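Local coordinates for particle-associated glycoside hydrolase (Acinetobacter phage Fri1, PDB 6C72), which probably hydrolyses the capsular polysaccharide of its Acinetobacter baumannii host, as a trimeric phage tailspike depolymerase, at residues I222-D227 against H257-C262. Residues are numbered along the deposited sequence; the frame is centred on the assembly and turned at random.
Sequences IKIIGD and HYFENC. With ZN (zinc ion), chain M.
In both His257 (chi1 -57°) and Phe259 (chi1 -54°), CG is set anti to the carbonyl carbon, beside the backbone N, and the CB bonds of both point toward 222-227. Ile224 answers with both branches: CG1 is anti to its own carbonyl carbon and the extended chi2 (176°) sends CD1 on to Phe259, while CG2 lies by His257. CD1 meets CZ of Phe259 tip to tip at 3.8 Å, near the plane of the ring. CG2 lies obliquely against the imidazole, 3.6 Å from His257 NE2, as the two side chains slide past each other. At the imidazole edge, Gly226 O stands 3.2 Å from His257 CE1 and 3.4 Å from His257 NE2; Asp227 CA approaches CE1 obliquely at 3.7 Å. Phe259 stacks on Phe282 inside what the stacked parallel strands mark as a beta-helix. On the far side of strand 255-260, Tyr258 OH donates to Glu260 OE1 (2.8 Å) from above the carboxylate plane, while Glu260 OE2 binds zinc at 2.4 Å and accepts a hydrogen bond from Asn256 of the third subunit. The contact is buried inside the beta-helix, apolar where Ile224 meets Phe259 and polar where the turn after strand 220-224 meets His257. Because His257 ND1 accepts from the backbone N-H of Phe229, a neutral ring would probably carry its proton on NE2, the nitrogen near Gly226 O.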
loop_
_atom_site.group_PDB
_atom_site.type_symbol
_atom_site.label_atom_id
_atom_site.label_comp_id
_atom_site.label_asym_id
_atom_site.label_seq_id
_atom_site.Cartn_x
_atom_site.Cartn_y
_atom_site.Cartn_z
ATOM N N ILE A 222 -13.664 7.676 -23.788
ATOM C CA ILE A 222 -12.251 8.030 -23.720
ATOM C C ILE A 222 -11.457 6.841 -24.230
ATOM O O ILE A 222 -11.579 5.733 -23.694
ATOM C CB ILE A 222 -11.809 8.401 -22.294
ATOM C CG1 ILE A 222 -12.745 9.443 -21.680
ATOM C CG2 ILE A 222 -10.359 8.904 -22.305
ATOM C CD1 ILE A 222 -12.504 9.684 -20.207
ATOM N N LYS A 223 -10.688 7.062 -25.290
ATOM C CA LYS A 223 -9.725 6.099 -25.809
ATOM C C LYS A 223 -8.334 6.663 -25.562
ATOM O O LYS A 223 -7.996 7.730 -26.084
ATOM C CB LYS A 223 -9.947 5.826 -27.302
ATOM C CG LYS A 223 -8.914 4.906 -27.905
ATOM C CD LYS A 223 -9.148 4.567 -29.385
ATOM C CE LYS A 223 -8.008 3.648 -29.856
ATOM N NZ LYS A 223 -8.004 3.289 -31.314
ATOM N N ILE A 224 -7.539 5.961 -24.761
ATOM C CA ILE A 224 -6.241 6.456 -24.317
ATOM C C ILE A 224 -5.137 5.652 -24.987
ATOM O O ILE A 224 -5.043 4.433 -24.798
ATOM C CB ILE A 224 -6.110 6.404 -22.791
ATOM C CG1 ILE A 224 -7.183 7.282 -22.136
ATOM C CG2 ILE A 224 -4.733 6.867 -22.376
ATOM C CD1 ILE A 224 -7.169 7.196 -20.589
ATOM N N ILE A 225 -4.322 6.334 -25.786
ATOM C CA ILE A 225 -3.055 5.792 -26.267
ATOM C C ILE A 225 -1.869 6.492 -25.624
ATOM O O ILE A 225 -0.796 5.880 -25.514
ATOM C CB ILE A 225 -2.947 5.885 -27.806
ATOM C CG1 ILE A 225 -4.269 5.524 -28.475
ATOM C CG2 ILE A 225 -1.818 4.999 -28.361
ATOM C CD1 ILE A 225 -4.220 5.718 -29.982
ATOM N N GLY A 226 -2.033 7.738 -25.175
ATOM C CA GLY A 226 -0.956 8.514 -24.603
ATOM C C GLY A 226 -0.687 8.167 -23.152
ATOM O O GLY A 226 -1.065 7.107 -22.648
ATOM N N ASP A 227 -0.038 9.104 -22.469
ATOM C CA ASP A 227 0.609 8.871 -21.188
ATOM C C ASP A 227 0.150 9.904 -20.166
ATOM O O ASP A 227 -0.107 11.057 -20.509
ATOM C CB ASP A 227 2.135 8.942 -21.360
ATOM C CG ASP A 227 2.879 8.498 -20.141
ATOM O OD1 ASP A 227 2.828 7.289 -19.791
ATOM O OD2 ASP A 227 3.501 9.386 -19.508
ATOM N N HIS A 257 -1.971 6.486 -15.351
ATOM C CA HIS A 257 -3.312 7.007 -15.551
ATOM C C HIS A 257 -4.088 6.961 -14.246
ATOM O O HIS A 257 -4.075 5.953 -13.538
ATOM C CB HIS A 257 -4.044 6.226 -16.638
ATOM C CG HIS A 257 -3.320 6.214 -17.945
ATOM N ND1 HIS A 257 -2.841 7.364 -18.535
ATOM C CD2 HIS A 257 -3.023 5.202 -18.795
ATOM C CE1 HIS A 257 -2.271 7.061 -19.689
ATOM N NE2 HIS A 257 -2.371 5.756 -19.870
ATOM N N TYR A 258 -4.808 8.034 -13.961
ATOM C CA TYR A 258 -5.471 8.191 -12.683
ATOM C C TYR A 258 -6.920 8.602 -12.895
ATOM O O TYR A 258 -7.198 9.538 -13.649
ATOM C CB TYR A 258 -4.734 9.219 -11.832
ATOM C CG TYR A 258 -5.302 9.333 -10.456
ATOM C CD1 TYR A 258 -5.002 8.399 -9.485
ATOM C CD2 TYR A 258 -6.168 10.368 -10.133
ATOM C CE1 TYR A 258 -5.535 8.500 -8.214
ATOM C CE2 TYR A 258 -6.699 10.480 -8.878
ATOM C CZ TYR A 258 -6.388 9.536 -7.924
ATOM O OH TYR A 258 -6.930 9.645 -6.669
ATOM N N PHE A 259 -7.830 7.906 -12.224
ATOM C CA PHE A 259 -9.261 8.170 -12.302
ATOM C C PHE A 259 -9.833 8.218 -10.894
ATOM O O PHE A 259 -9.588 7.313 -10.090
ATOM C CB PHE A 259 -9.985 7.096 -13.126
ATOM C CG PHE A 259 -9.399 6.897 -14.496
ATOM C CD1 PHE A 259 -8.311 6.042 -14.686
ATOM C CD2 PHE A 259 -9.926 7.568 -15.589
ATOM C CE1 PHE A 259 -7.758 5.854 -15.946
ATOM C CE2 PHE A 259 -9.383 7.388 -16.863
ATOM C CZ PHE A 259 -8.284 6.522 -17.043
ATOM N N GLU A 260 -10.582 9.277 -10.598
ATOM C CA GLU A 260 -11.217 9.411 -9.295
ATOM C C GLU A 260 -12.624 9.961 -9.459
ATOM O O GLU A 260 -12.850 10.847 -10.279
ATOM C CB GLU A 260 -10.421 10.321 -8.364
ATOM C CG GLU A 260 -10.935 10.286 -6.942
ATOM C CD GLU A 260 -10.102 11.133 -6.019
ATOM O OE1 GLU A 260 -8.976 11.508 -6.427
ATOM O OE2 GLU A 260 -10.571 11.433 -4.899
ATOM N N ASN A 261 -13.564 9.433 -8.681
ATOM C CA ASN A 261 -14.937 9.941 -8.677
ATOM C C ASN A 261 -15.567 9.847 -10.062
ATOM O O ASN A 261 -16.286 10.746 -10.491
ATOM C CB ASN A 261 -14.993 11.378 -8.155
ATOM C CG ASN A 261 -14.507 11.492 -6.722
ATOM O OD1 ASN A 261 -15.008 10.808 -5.833
ATOM N ND2 ASN A 261 -13.511 12.346 -6.495
ATOM N N CYS A 262 -15.247 8.785 -10.792
ATOM C CA CYS A 262 -15.783 8.568 -12.128
ATOM C C CYS A 262 -16.778 7.418 -12.104
ATOM O O CYS A 262 -16.648 6.485 -11.317
ATOM C CB CYS A 262 -14.662 8.273 -13.140
ATOM S SG CYS A 262 -13.559 9.688 -13.465
HETATM ZN ZN ZN M . -8.878 12.069 -3.350
HETATM O O HOH W 1 -9.743 11.163 -1.589
#